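Local coordinates for vestitone reductase (Medicago sativa, PDB 2P4H), which catalyses the stereospecific, NADPH-dependent reduction of (3R)-vestitone to the isoflavanol DMI, the penultimate step in making the defence compound medicarpin, at residues G2-G8 and C75-T81; S20-Y26 and I235-E239; F12-I17 and V227-A231; L108-V112 and N178-V182; E168-L172 and V183-L187. All coordinates share one frame; numbering follows the deposited sequence.

All five contacts belong to the Rossmann-type domain, whose parallel sheet runs in strand order 3-2-1-4-5-6-7. Contact 1 pairs its first and fourth strands, 3-7 and 77-80. Contacts 2 and 3, centres about 11 Å apart, join the same two helices, 12-23 and 227-239, which pack on the sheet face carrying Val4, Val6 and Phe79. Helices 95-111 and 158-177 line the face of Ile78, where contacts 4 and 5, with centres about 13 Å apart, touch through Val182 and Val171. Along the chain, contacts 4 and 5 are nested inside the long loop closed by contacts 2 and 3, so the late helix 227-239 returns to the predicted nucleotide-binding start of the domain.

Contact 1 of 5, residues G2-G8 and C75-T81; sequences GRVCVTG and CVGIFHT
Strands 3-7 and 77-80 are parallel neighbours in the Rossmann sheet, the pair formed where the first strand meets the fourth. Their backbones form a regular ladder: Cys5 N donates to Gly77 O at 3.0 Å, Phe79 N to Cys5 O at 2.8 Å, and Thr7 N to Phe79 O. Before the ladder, Val76 N reaches Arg3 O at 2.8 Å. On one face of the sheet, Val4 stands over the Phe79 ring. Its CG1, set anti to the backbone N (chi1 176°), lies 3.8 Å from the ring centroid and 7° off the normal, a CH-pi contact, while its other methyl, CG2, meets Val76 CG2. Val6 CG2 approaches the same ring obliquely. On the other face, Cys5 CB packs 3.9 Å from Cys75 SG, and the same sulfur lies against Arg3 CG. Helix 12-23 covers the first face, where Leu21 touches Val4, Val6 and Phe79; helix 95-111 covers the second. At the C-terminal end the hydroxyl of Thr81 donates to Thr7 O, OG1 to O 2.6 Å, coming from 33° outside the carbonyl plane. A water donates both to that hydroxyl and to Gly8 O. Gly8 belongs to the predicted NADP-binding loop. The core of the pair is therefore held by backbone bonds and apolar packing, whereas polar side-chain bonding across the pair gathers next to the probable cofactor site, where the Thr81 hydroxyl, just past the fourth strand, ties down the end of the first strand where the loop begins.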
# COMPACT_ATOMS: atom_id res chain seq x y z
N GLY A 2 -18.34 -9.33 10.22
CA GLY A 2 -18.78 -9.11 8.86
C GLY A 2 -17.78 -9.63 7.84
O GLY A 2 -16.67 -10.02 8.18
N ARG A 3 -18.18 -9.62 6.57
CA ARG A 3 -17.33 -10.10 5.50
C ARG A 3 -16.74 -8.94 4.70
O ARG A 3 -17.43 -7.98 4.37
CB ARG A 3 -18.14 -11.02 4.58
CG ARG A 3 -17.31 -11.74 3.53
CD ARG A 3 -18.05 -12.96 3.02
NE ARG A 3 -18.32 -13.90 4.10
CZ ARG A 3 -19.04 -15.01 3.97
NH1 ARG A 3 -19.57 -15.33 2.80
NH2 ARG A 3 -19.22 -15.81 5.02
N VAL A 4 -15.45 -9.05 4.39
CA VAL A 4 -14.77 -8.02 3.62
C VAL A 4 -14.13 -8.64 2.39
O VAL A 4 -13.51 -9.70 2.47
CB VAL A 4 -13.66 -7.33 4.46
CG1 VAL A 4 -12.90 -6.33 3.61
CG2 VAL A 4 -14.28 -6.64 5.67
N CYS A 5 -14.30 -7.99 1.24
CA CYS A 5 -13.71 -8.48 -0.00
C CYS A 5 -12.39 -7.75 -0.23
O CYS A 5 -12.36 -6.52 -0.27
CB CYS A 5 -14.64 -8.23 -1.19
SG CYS A 5 -13.99 -8.86 -2.76
N VAL A 6 -11.32 -8.52 -0.37
CA VAL A 6 -9.98 -7.98 -0.59
C VAL A 6 -9.45 -8.42 -1.95
O VAL A 6 -9.35 -9.61 -2.22
CB VAL A 6 -8.99 -8.50 0.48
CG1 VAL A 6 -7.61 -7.90 0.26
CG2 VAL A 6 -9.49 -8.17 1.88
N THR A 7 -9.11 -7.47 -2.81
CA THR A 7 -8.56 -7.84 -4.11
C THR A 7 -7.04 -7.93 -3.96
O THR A 7 -6.47 -7.37 -3.02
CB THR A 7 -8.87 -6.80 -5.20
OG1 THR A 7 -8.25 -5.55 -4.87
CG2 THR A 7 -10.37 -6.60 -5.33
N GLY A 8 -6.39 -8.66 -4.86
CA GLY A 8 -4.95 -8.82 -4.80
C GLY A 8 -4.54 -9.60 -3.56
O GLY A 8 -3.53 -9.29 -2.93
N CYS A 75 -20.95 -8.34 1.56
CA CYS A 75 -19.80 -7.74 2.22
C CYS A 75 -20.07 -6.37 2.82
O CYS A 75 -20.82 -5.57 2.26
CB CYS A 75 -18.62 -7.64 1.25
SG CYS A 75 -17.90 -9.23 0.80
N VAL A 76 -19.45 -6.09 3.96
CA VAL A 76 -19.60 -4.81 4.64
C VAL A 76 -18.52 -3.85 4.18
O VAL A 76 -18.62 -2.64 4.36
CB VAL A 76 -19.53 -4.97 6.17
CG1 VAL A 76 -20.66 -5.87 6.66
CG2 VAL A 76 -18.18 -5.55 6.58
N GLY A 77 -17.47 -4.40 3.57
CA GLY A 77 -16.39 -3.56 3.09
C GLY A 77 -15.65 -4.18 1.92
O GLY A 77 -15.68 -5.40 1.73
N ILE A 78 -15.02 -3.32 1.12
CA ILE A 78 -14.23 -3.75 -0.02
C ILE A 78 -12.89 -3.03 0.07
O ILE A 78 -12.85 -1.80 0.14
CB ILE A 78 -14.89 -3.38 -1.37
CG1 ILE A 78 -16.21 -4.13 -1.55
CG2 ILE A 78 -13.94 -3.71 -2.53
CD1 ILE A 78 -17.01 -3.67 -2.77
N PHE A 79 -11.81 -3.80 0.10
CA PHE A 79 -10.46 -3.24 0.15
C PHE A 79 -9.83 -3.58 -1.19
O PHE A 79 -9.43 -4.72 -1.44
CB PHE A 79 -9.63 -3.87 1.28
CG PHE A 79 -10.16 -3.61 2.67
CD1 PHE A 79 -11.16 -2.66 2.91
CD2 PHE A 79 -9.63 -4.30 3.76
CE1 PHE A 79 -11.62 -2.41 4.20
CE2 PHE A 79 -10.09 -4.06 5.06
CZ PHE A 79 -11.09 -3.11 5.28
N HIS A 80 -9.76 -2.58 -2.07
CA HIS A 80 -9.20 -2.78 -3.40
C HIS A 80 -7.71 -2.45 -3.40
O HIS A 80 -7.32 -1.29 -3.51
CB HIS A 80 -9.95 -1.91 -4.41
CG HIS A 80 -9.64 -2.25 -5.83
ND1 HIS A 80 -9.93 -1.42 -6.89
CD2 HIS A 80 -9.09 -3.36 -6.37
CE1 HIS A 80 -9.56 -2.00 -8.02
NE2 HIS A 80 -9.04 -3.18 -7.73
N THR A 81 -6.88 -3.49 -3.29
CA THR A 81 -5.43 -3.34 -3.25
C THR A 81 -4.73 -3.76 -4.54
O THR A 81 -3.53 -3.57 -4.69
CB THR A 81 -4.80 -4.17 -2.11
OG1 THR A 81 -4.63 -5.53 -2.55
CG2 THR A 81 -5.69 -4.17 -0.88
O HOH W 1 -2.12 -6.85 -2.77

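Contact 2 of 5, residues S20-Y26 and I235-E239; sequences SLLENGY and IYLLE
Ile235 projects from helix 227-239 toward the end of helix 12-23, and each branch of its side chain has a partner there. From CB, the CG2 branch runs to the tyrosine, 4.0 Å from Tyr26 OH. The other branch, CG1, lies 4.1 Å from Leu21 CD2, the two side chains sliding past each other in opposite directions. With the chain extended (chi2 176°), CD1 reaches furthest and ends beside two polar groups that lie to the same side of it, 3.4 Å from Asn24 ND2 and 3.6 Å from Ser20 OG. That amide is already engaged: Asn24 ND2 donates to Ser20 O from above the carbonyl plane, while the backbone N of Asn24 reaches the same oxygen from the opposite face. One turn on, Leu238 CD2 packs 3.8 Å from Tyr26 CE2, and Glu239 brings its carboxylate to the phenol. The bond from Tyr26 OH to Glu239 OE2 is unusually short, 2.5 Å, and its exact length doubtful; the ring and carboxylate planes are 34° apart. At the other end of the ring from the hydroxyl, Tyr26 rests on Val4 of strand 3-7, which Leu238 also touches. Gly25, at positive phi, is the C-prime residue of a Schellman motif, in which Tyr26 N returns to Leu21 O and Gly25 N makes a weaker bond to Leu22 O. This helix ending belongs to the first beta-alpha-beta unit of the Rossmann fold, turning the chain from helix 12-23 into strand 27-31.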
# COMPACT_ATOMS: atom_id res chain seq x y z
N SER A 20 -4.67 -9.95 8.84
CA SER A 20 -5.18 -9.01 9.83
C SER A 20 -6.69 -9.11 10.03
O SER A 20 -7.18 -9.12 11.16
CB SER A 20 -4.80 -7.58 9.42
OG SER A 20 -5.42 -6.62 10.26
N LEU A 21 -7.43 -9.16 8.93
CA LEU A 21 -8.88 -9.26 9.00
C LEU A 21 -9.31 -10.51 9.75
O LEU A 21 -10.21 -10.47 10.60
CB LEU A 21 -9.49 -9.25 7.60
CG LEU A 21 -9.54 -7.89 6.91
CD1 LEU A 21 -9.86 -8.07 5.43
CD2 LEU A 21 -10.59 -7.01 7.59
N LEU A 22 -8.68 -11.63 9.44
CA LEU A 22 -9.02 -12.89 10.09
C LEU A 22 -8.70 -12.83 11.58
O LEU A 22 -9.47 -13.33 12.41
CB LEU A 22 -8.27 -14.05 9.42
CG LEU A 22 -8.71 -14.38 7.99
CD1 LEU A 22 -7.78 -15.42 7.40
CD2 LEU A 22 -10.15 -14.88 7.98
N GLU A 23 -7.58 -12.21 11.94
CA GLU A 23 -7.19 -12.09 13.34
C GLU A 23 -8.16 -11.21 14.11
O GLU A 23 -8.36 -11.39 15.31
CB GLU A 23 -5.79 -11.49 13.46
CG GLU A 23 -4.70 -12.23 12.72
CD GLU A 23 -3.35 -11.56 12.84
OE1 GLU A 23 -3.31 -10.31 12.85
OE2 GLU A 23 -2.33 -12.27 12.92
N ASN A 24 -8.77 -10.26 13.41
CA ASN A 24 -9.70 -9.32 14.03
C ASN A 24 -11.18 -9.71 14.00
O ASN A 24 -12.05 -8.88 14.26
CB ASN A 24 -9.50 -7.93 13.44
CG ASN A 24 -8.26 -7.24 13.98
OD1 ASN A 24 -8.22 -6.85 15.15
ND2 ASN A 24 -7.24 -7.10 13.15
N GLY A 25 -11.46 -10.97 13.69
CA GLY A 25 -12.83 -11.44 13.69
C GLY A 25 -13.67 -11.31 12.43
O GLY A 25 -14.86 -11.59 12.46
N TYR A 26 -13.07 -10.89 11.32
CA TYR A 26 -13.81 -10.76 10.08
C TYR A 26 -13.70 -12.01 9.22
O TYR A 26 -12.80 -12.83 9.41
CB TYR A 26 -13.29 -9.59 9.24
CG TYR A 26 -13.58 -8.21 9.78
CD1 TYR A 26 -12.75 -7.62 10.75
CD2 TYR A 26 -14.66 -7.47 9.30
CE1 TYR A 26 -13.00 -6.34 11.22
CE2 TYR A 26 -14.92 -6.19 9.77
CZ TYR A 26 -14.09 -5.63 10.72
OH TYR A 26 -14.34 -4.35 11.16
N ILE A 235 -9.03 -1.19 8.70
CA ILE A 235 -10.09 -1.59 9.62
C ILE A 235 -10.68 -0.37 10.33
O ILE A 235 -11.90 -0.27 10.50
CB ILE A 235 -9.56 -2.62 10.64
CG1 ILE A 235 -9.17 -3.91 9.91
CG2 ILE A 235 -10.62 -2.91 11.70
CD1 ILE A 235 -8.53 -4.96 10.79
N TYR A 236 -9.83 0.56 10.73
CA TYR A 236 -10.29 1.77 11.41
C TYR A 236 -11.25 2.57 10.54
O TYR A 236 -12.33 2.98 10.99
CB TYR A 236 -9.10 2.65 11.80
CG TYR A 236 -9.52 3.90 12.55
CD1 TYR A 236 -9.73 3.86 13.93
CD2 TYR A 236 -9.76 5.09 11.87
CE1 TYR A 236 -10.19 4.98 14.61
CE2 TYR A 236 -10.22 6.22 12.55
CZ TYR A 236 -10.43 6.16 13.92
OH TYR A 236 -10.87 7.28 14.59
N LEU A 237 -10.87 2.80 9.29
CA LEU A 237 -11.70 3.58 8.38
C LEU A 237 -12.98 2.84 7.98
O LEU A 237 -13.96 3.47 7.58
CB LEU A 237 -10.88 3.97 7.14
CG LEU A 237 -9.74 4.94 7.50
CD1 LEU A 237 -8.79 5.09 6.33
CD2 LEU A 237 -10.33 6.28 7.91
N LEU A 238 -12.97 1.52 8.08
CA LEU A 238 -14.16 0.74 7.77
C LEU A 238 -15.14 0.83 8.93
O LEU A 238 -16.35 0.92 8.72
CB LEU A 238 -13.79 -0.73 7.54
CG LEU A 238 -14.96 -1.72 7.51
CD1 LEU A 238 -15.84 -1.46 6.30
CD2 LEU A 238 -14.42 -3.14 7.49
N GLU A 239 -14.62 0.80 10.16
CA GLU A 239 -15.44 0.82 11.37
C GLU A 239 -15.84 2.20 11.89
O GLU A 239 -16.80 2.32 12.65
CB GLU A 239 -14.73 0.06 12.49
CG GLU A 239 -14.32 -1.37 12.13
CD GLU A 239 -13.67 -2.10 13.29
OE1 GLU A 239 -13.02 -1.45 14.13
OE2 GLU A 239 -13.78 -3.35 13.35

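Contact 3 of 5, residues F12-I17 and V227-A231; sequences FLGSWI and VDDVA
Val227 fills the tight part of this contact, wedged between the Phe12 and Trp16 rings of the opposing helix. Its CG1 sits over one face of the indole, 4.0 Å from the centroid of the five-membered ring and only 2° off the normal. The second methyl, CG2, turns to the gap between the aromatics, 3.8 Å from Trp16 CG and 3.9 Å from Phe12 CZ, and also touches Leu13 CD1, which meets Val230 CG1 at 3.8 Å. A chi1 of 69° sets CG1 over the indole and leaves CG2 anti to the backbone N. The edge of the indole is used as well: Trp16 NE1 donates to Asp228 OD1 at 2.9 Å, nearly straight and close to the ring plane. The oxygen is met on its anti side, with the carboxylate standing almost perpendicular to the indole. Asp228 marks the partly exposed side; Tyr303 OH binds its other oxygen, OD2, so both ends of the carboxylate are held. The backbones draw together at Ile17 and Ala231, yet side-chain contacts there are few and longer, with Ala231 CB 4.0 Å from Trp16 CD1 and 4.2 Å from Ile17 CG1. The short helix segments cross at 63°, with axes 9.6 Å apart. Phe12 and Leu13, predicted NADP-binding residues, start helix 12-23 after strand 3-7; helix 227-239 follows strand 219-226, and Ile190 of strand 189-191 touches both Phe12 and Val227.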
# COMPACT_ATOMS: atom_id res chain seq x y z
N PHE A 12 1.73 -8.70 -1.44
CA PHE A 12 2.28 -8.36 -0.13
C PHE A 12 1.25 -7.68 0.77
O PHE A 12 0.95 -8.17 1.87
CB PHE A 12 3.52 -7.46 -0.33
CG PHE A 12 3.98 -6.73 0.91
CD1 PHE A 12 4.07 -7.37 2.14
CD2 PHE A 12 4.38 -5.40 0.82
CE1 PHE A 12 4.55 -6.70 3.27
CE2 PHE A 12 4.86 -4.72 1.94
CZ PHE A 12 4.95 -5.37 3.16
N LEU A 13 0.68 -6.57 0.32
CA LEU A 13 -0.29 -5.86 1.14
C LEU A 13 -1.60 -6.63 1.30
O LEU A 13 -2.12 -6.77 2.41
CB LEU A 13 -0.58 -4.47 0.55
CG LEU A 13 -1.56 -3.64 1.39
CD1 LEU A 13 -1.00 -3.44 2.80
CD2 LEU A 13 -1.81 -2.31 0.71
N GLY A 14 -2.12 -7.14 0.19
CA GLY A 14 -3.37 -7.89 0.25
C GLY A 14 -3.33 -9.07 1.20
O GLY A 14 -4.26 -9.26 1.99
N SER A 15 -2.27 -9.87 1.13
CA SER A 15 -2.18 -11.03 2.00
C SER A 15 -2.04 -10.63 3.46
O SER A 15 -2.59 -11.29 4.34
CB SER A 15 -1.02 -11.95 1.58
OG SER A 15 0.24 -11.30 1.63
N TRP A 16 -1.32 -9.54 3.74
CA TRP A 16 -1.18 -9.12 5.13
C TRP A 16 -2.53 -8.63 5.66
O TRP A 16 -2.89 -8.89 6.81
CB TRP A 16 -0.14 -8.01 5.28
CG TRP A 16 0.17 -7.78 6.73
CD1 TRP A 16 -0.40 -6.86 7.56
CD2 TRP A 16 1.02 -8.59 7.55
NE1 TRP A 16 0.03 -7.06 8.85
CE2 TRP A 16 0.90 -8.11 8.87
CE3 TRP A 16 1.86 -9.68 7.29
CZ2 TRP A 16 1.60 -8.69 9.94
CZ3 TRP A 16 2.55 -10.26 8.35
CH2 TRP A 16 2.42 -9.76 9.66
N ILE A 17 -3.28 -7.93 4.81
CA ILE A 17 -4.59 -7.44 5.21
C ILE A 17 -5.54 -8.61 5.47
O ILE A 17 -6.36 -8.55 6.39
CB ILE A 17 -5.16 -6.49 4.13
CG1 ILE A 17 -4.44 -5.14 4.23
CG2 ILE A 17 -6.67 -6.31 4.30
CD1 ILE A 17 -4.89 -4.11 3.21
N VAL A 227 3.56 -2.07 7.65
CA VAL A 227 2.47 -2.77 6.98
C VAL A 227 1.28 -3.08 7.89
O VAL A 227 0.13 -3.01 7.44
CB VAL A 227 2.97 -4.08 6.30
CG1 VAL A 227 3.36 -5.11 7.35
CG2 VAL A 227 1.89 -4.63 5.38
N ASP A 228 1.53 -3.41 9.15
CA ASP A 228 0.40 -3.71 10.02
C ASP A 228 -0.38 -2.45 10.39
O ASP A 228 -1.57 -2.53 10.70
CB ASP A 228 0.85 -4.46 11.28
CG ASP A 228 -0.31 -5.16 11.97
OD1 ASP A 228 -1.04 -5.89 11.28
OD2 ASP A 228 -0.49 -4.97 13.20
N ASP A 229 0.27 -1.29 10.38
CA ASP A 229 -0.47 -0.07 10.65
C ASP A 229 -1.36 0.21 9.43
O ASP A 229 -2.44 0.79 9.57
CB ASP A 229 0.45 1.12 10.93
CG ASP A 229 0.77 1.26 12.42
OD1 ASP A 229 -0.13 0.98 13.24
OD2 ASP A 229 1.89 1.67 12.76
N VAL A 230 -0.93 -0.21 8.24
CA VAL A 230 -1.76 0.00 7.06
C VAL A 230 -3.01 -0.87 7.19
O VAL A 230 -4.11 -0.43 6.88
CB VAL A 230 -1.02 -0.37 5.75
CG1 VAL A 230 -1.97 -0.23 4.57
CG2 VAL A 230 0.18 0.55 5.56
N ALA A 231 -2.83 -2.11 7.66
CA ALA A 231 -3.97 -3.00 7.84
C ALA A 231 -4.89 -2.42 8.91
O ALA A 231 -6.11 -2.41 8.77
CB ALA A 231 -3.49 -4.40 8.25

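Contact 4 of 5, residues L108-V112 and N178-V182; sequences LKACV and NGIDV
Leu108 and Ile180 bring the end of helix 95-111 against the loop that leads from helix 158-177 into strand 182-187, two successive alpha-beta connections of the Rossmann domain on one side of its sheet. Apolar packing makes the contact, and Ile180 is central to it. Its CD1 methyl lies 3.5 Å from Leu108 CD1 and 4.0 Å from Val112 CG2, so it rests between side chains four residues apart, at the last turn and just past the helix end. The Ile180 CG1 arm, anti to the carbonyl carbon (chi1 -59°) and extended beyond, carries that methyl to the helix, while the CG2 branch lies against Leu108 CD1 (3.9 Å) and, more loosely, Cys111 SG (4.3 Å). The Leu108 side chain meets that of Ile180 at a slant, whereas Val112 crosses it at about a right angle. Leu108 CD1 is shared: it also touches Val182 CG2 at 4.0 Å, where the loop becomes strand. At the partly exposed end Val112 CG2 approaches the aliphatic CB of Asn178. Phe120 of strand 119-125 backs both Leu108 and Ile180, and Phe174 of helix 158-177 packs on Leu108 and Val112.

Polar groups of the loop find partners beyond the helix segment. Asn178 ND2 donates to Phe174 O in the last turn of the helix that Asn178 follows, and the carboxylate of Asp181 forms a salt bridge with Arg119. Both thus bond to residues other than those of segment 108-112. Within the apolar patch one polar atom is met by a methyl: Leu108 O lies 3.5 Å from Ile180 CD1.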
# COMPACT_ATOMS: atom_id res chain seq x y z
N LEU A 108 -15.31 -1.31 -8.16
CA LEU A 108 -16.05 -0.17 -7.62
C LEU A 108 -17.40 -0.07 -8.34
O LEU A 108 -18.43 0.22 -7.73
CB LEU A 108 -15.24 1.12 -7.81
CG LEU A 108 -15.87 2.42 -7.28
CD1 LEU A 108 -16.15 2.32 -5.79
CD2 LEU A 108 -14.92 3.57 -7.56
N LYS A 109 -17.40 -0.31 -9.65
CA LYS A 109 -18.65 -0.27 -10.42
C LYS A 109 -19.59 -1.36 -9.91
O LYS A 109 -20.80 -1.16 -9.83
CB LYS A 109 -18.36 -0.47 -11.91
CG LYS A 109 -17.70 0.72 -12.58
CD LYS A 109 -17.29 0.38 -14.01
CE LYS A 109 -16.65 1.56 -14.70
NZ LYS A 109 -16.19 1.21 -16.08
N ALA A 110 -19.02 -2.51 -9.56
CA ALA A 110 -19.81 -3.63 -9.06
C ALA A 110 -20.48 -3.26 -7.73
O ALA A 110 -21.54 -3.79 -7.40
CB ALA A 110 -18.92 -4.85 -8.87
N CYS A 111 -19.85 -2.35 -7.00
CA CYS A 111 -20.33 -1.91 -5.69
C CYS A 111 -21.53 -0.97 -5.76
O CYS A 111 -22.20 -0.75 -4.75
CB CYS A 111 -19.18 -1.22 -4.93
SG CYS A 111 -19.46 -0.92 -3.17
N VAL A 112 -21.80 -0.41 -6.93
CA VAL A 112 -22.93 0.51 -7.07
C VAL A 112 -24.22 -0.16 -6.61
O VAL A 112 -24.54 -1.27 -7.03
CB VAL A 112 -23.09 0.97 -8.54
CG1 VAL A 112 -24.35 1.81 -8.69
CG2 VAL A 112 -21.87 1.79 -8.96
N ASN A 178 -21.42 8.44 -7.91
CA ASN A 178 -22.32 7.31 -7.68
C ASN A 178 -22.66 7.04 -6.22
O ASN A 178 -23.14 5.96 -5.88
CB ASN A 178 -21.72 6.07 -8.33
CG ASN A 178 -21.68 6.17 -9.84
OD1 ASN A 178 -22.67 5.90 -10.52
ND2 ASN A 178 -20.54 6.60 -10.37
N GLY A 179 -22.42 8.03 -5.36
CA GLY A 179 -22.74 7.90 -3.95
C GLY A 179 -22.12 6.74 -3.20
O GLY A 179 -22.77 6.14 -2.34
N ILE A 180 -20.87 6.40 -3.51
CA ILE A 180 -20.19 5.32 -2.81
C ILE A 180 -19.24 5.95 -1.80
O ILE A 180 -18.52 6.89 -2.14
CB ILE A 180 -19.39 4.43 -3.78
CG1 ILE A 180 -20.33 3.84 -4.84
CG2 ILE A 180 -18.71 3.30 -3.02
CD1 ILE A 180 -19.63 3.01 -5.90
N ASP A 181 -19.24 5.45 -0.57
CA ASP A 181 -18.36 5.99 0.46
C ASP A 181 -16.94 5.48 0.23
O ASP A 181 -16.56 4.42 0.74
CB ASP A 181 -18.83 5.58 1.86
CG ASP A 181 -18.21 6.43 2.95
OD1 ASP A 181 -17.11 6.99 2.73
OD2 ASP A 181 -18.81 6.53 4.04
N VAL A 182 -16.18 6.25 -0.53
CA VAL A 182 -14.81 5.89 -0.88
C VAL A 182 -13.74 6.60 -0.07
O VAL A 182 -13.83 7.79 0.20
CB VAL A 182 -14.53 6.20 -2.38
CG1 VAL A 182 -13.05 6.00 -2.70
CG2 VAL A 182 -15.39 5.32 -3.26

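Contact 5 of 5, residues E168-L172 and V183-L187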
# COMPACT_ATOMS: atom_id res chain seq x y z
N GLU A 168 -6.32 6.69 -9.02
CA GLU A 168 -6.90 7.27 -7.82
C GLU A 168 -7.91 8.36 -8.16
O GLU A 168 -8.97 8.45 -7.54
CB GLU A 168 -5.83 7.85 -6.89
CG GLU A 168 -6.38 8.05 -5.47
CD GLU A 168 -5.49 8.86 -4.56
OE1 GLU A 168 -4.28 8.98 -4.83
OE2 GLU A 168 -6.01 9.37 -3.55
N LYS A 169 -7.59 9.19 -9.15
CA LYS A 169 -8.51 10.24 -9.55
C LYS A 169 -9.81 9.64 -10.05
O LYS A 169 -10.89 10.14 -9.72
CB LYS A 169 -7.89 11.12 -10.64
CG LYS A 169 -6.78 12.03 -10.14
CD LYS A 169 -6.37 13.03 -11.21
CE LYS A 169 -5.37 14.04 -10.66
NZ LYS A 169 -5.05 15.09 -11.67
N ALA A 170 -9.72 8.57 -10.82
CA ALA A 170 -10.91 7.93 -11.36
C ALA A 170 -11.78 7.36 -10.24
O ALA A 170 -13.01 7.49 -10.27
CB ALA A 170 -10.52 6.82 -12.33
N VAL A 171 -11.15 6.75 -9.25
CA VAL A 171 -11.87 6.18 -8.12
C VAL A 171 -12.61 7.25 -7.32
O VAL A 171 -13.79 7.10 -7.00
CB VAL A 171 -10.89 5.41 -7.19
CG1 VAL A 171 -11.57 5.08 -5.87
CG2 VAL A 171 -10.44 4.13 -7.87
N LEU A 172 -11.93 8.34 -7.01
CA LEU A 172 -12.55 9.42 -6.25
C LEU A 172 -13.72 10.03 -7.01
O LEU A 172 -14.79 10.27 -6.44
CB LEU A 172 -11.51 10.49 -5.92
CG LEU A 172 -10.42 10.07 -4.93
CD1 LEU A 172 -9.26 11.04 -5.00
CD2 LEU A 172 -11.01 10.02 -3.52
N VAL A 183 -12.75 5.82 0.33
CA VAL A 183 -11.59 6.35 1.03
C VAL A 183 -10.40 5.84 0.23
O VAL A 183 -10.39 4.70 -0.23
CB VAL A 183 -11.46 5.81 2.48
CG1 VAL A 183 -10.03 5.97 2.98
CG2 VAL A 183 -12.41 6.57 3.39
N THR A 184 -9.40 6.70 0.04
CA THR A 184 -8.19 6.28 -0.65
C THR A 184 -7.06 6.50 0.34
O THR A 184 -7.04 7.48 1.08
CB THR A 184 -7.92 7.09 -1.95
OG1 THR A 184 -7.72 8.47 -1.63
CG2 THR A 184 -9.08 6.94 -2.91
N LEU A 185 -6.13 5.55 0.38
CA LEU A 185 -4.99 5.65 1.28
C LEU A 185 -3.73 5.85 0.46
O LEU A 185 -3.37 5.01 -0.37
CB LEU A 185 -4.86 4.38 2.13
CG LEU A 185 -5.86 4.22 3.28
CD1 LEU A 185 -5.83 2.80 3.81
CD2 LEU A 185 -5.52 5.21 4.39
N ILE A 186 -3.08 6.99 0.67
CA ILE A 186 -1.85 7.31 -0.05
C ILE A 186 -0.72 6.66 0.74
O ILE A 186 -0.33 7.15 1.81
CB ILE A 186 -1.68 8.83 -0.15
CG1 ILE A 186 -2.93 9.45 -0.79
CG2 ILE A 186 -0.44 9.17 -0.97
CD1 ILE A 186 -3.01 10.97 -0.69
N LEU A 187 -0.20 5.57 0.21
CA LEU A 187 0.83 4.79 0.89
C LEU A 187 2.25 4.98 0.38
O LEU A 187 2.51 4.97 -0.82
CB LEU A 187 0.47 3.30 0.82
CG LEU A 187 -0.91 2.94 1.38
CD1 LEU A 187 -1.23 1.49 1.07
CD2 LEU A 187 -0.93 3.19 2.88
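Glu168 and Thr184 meet at a slant between helix 158-177 and strand 182-187, consecutive elements of the Rossmann domain whose segments here run nearly antiparallel, at 158°, with the helix packed on the parallel sheet. Glu168 reaches across with CG anti to the backbone N (chi1 -162°) and the chain extended beyond, bringing its carboxylate to the threonine. Thr184 OG1 donates to Glu168 OE2 at 2.7 Å, meeting this oxygen on its anti side and 31° out of the carboxylate plane. Arg246 of the neighbouring strand 245-248 forms a salt bridge with OE2, and Ser124 bonds to OE1, so this buried carboxylate is gripped at both oxygens; the arginine would probably favour its charged form. Both branches of Thr184 meet the helix: OG1 bonds the carboxylate, and CG2 packs on Leu172 and the acid's CG. Leu172 crosses the threonine at about a right angle and sets CD2 3.7 Å from Thr184 CG2. Val171 CG1 touches the same methyl more loosely, at 4.3 Å. The aliphatic part of the acid joins this patch, with Glu168 CG 3.9 Å from Thr184 CG2. Further along the strand, Ile186 CG1 lies 4.1 Å from Glu168 OE2.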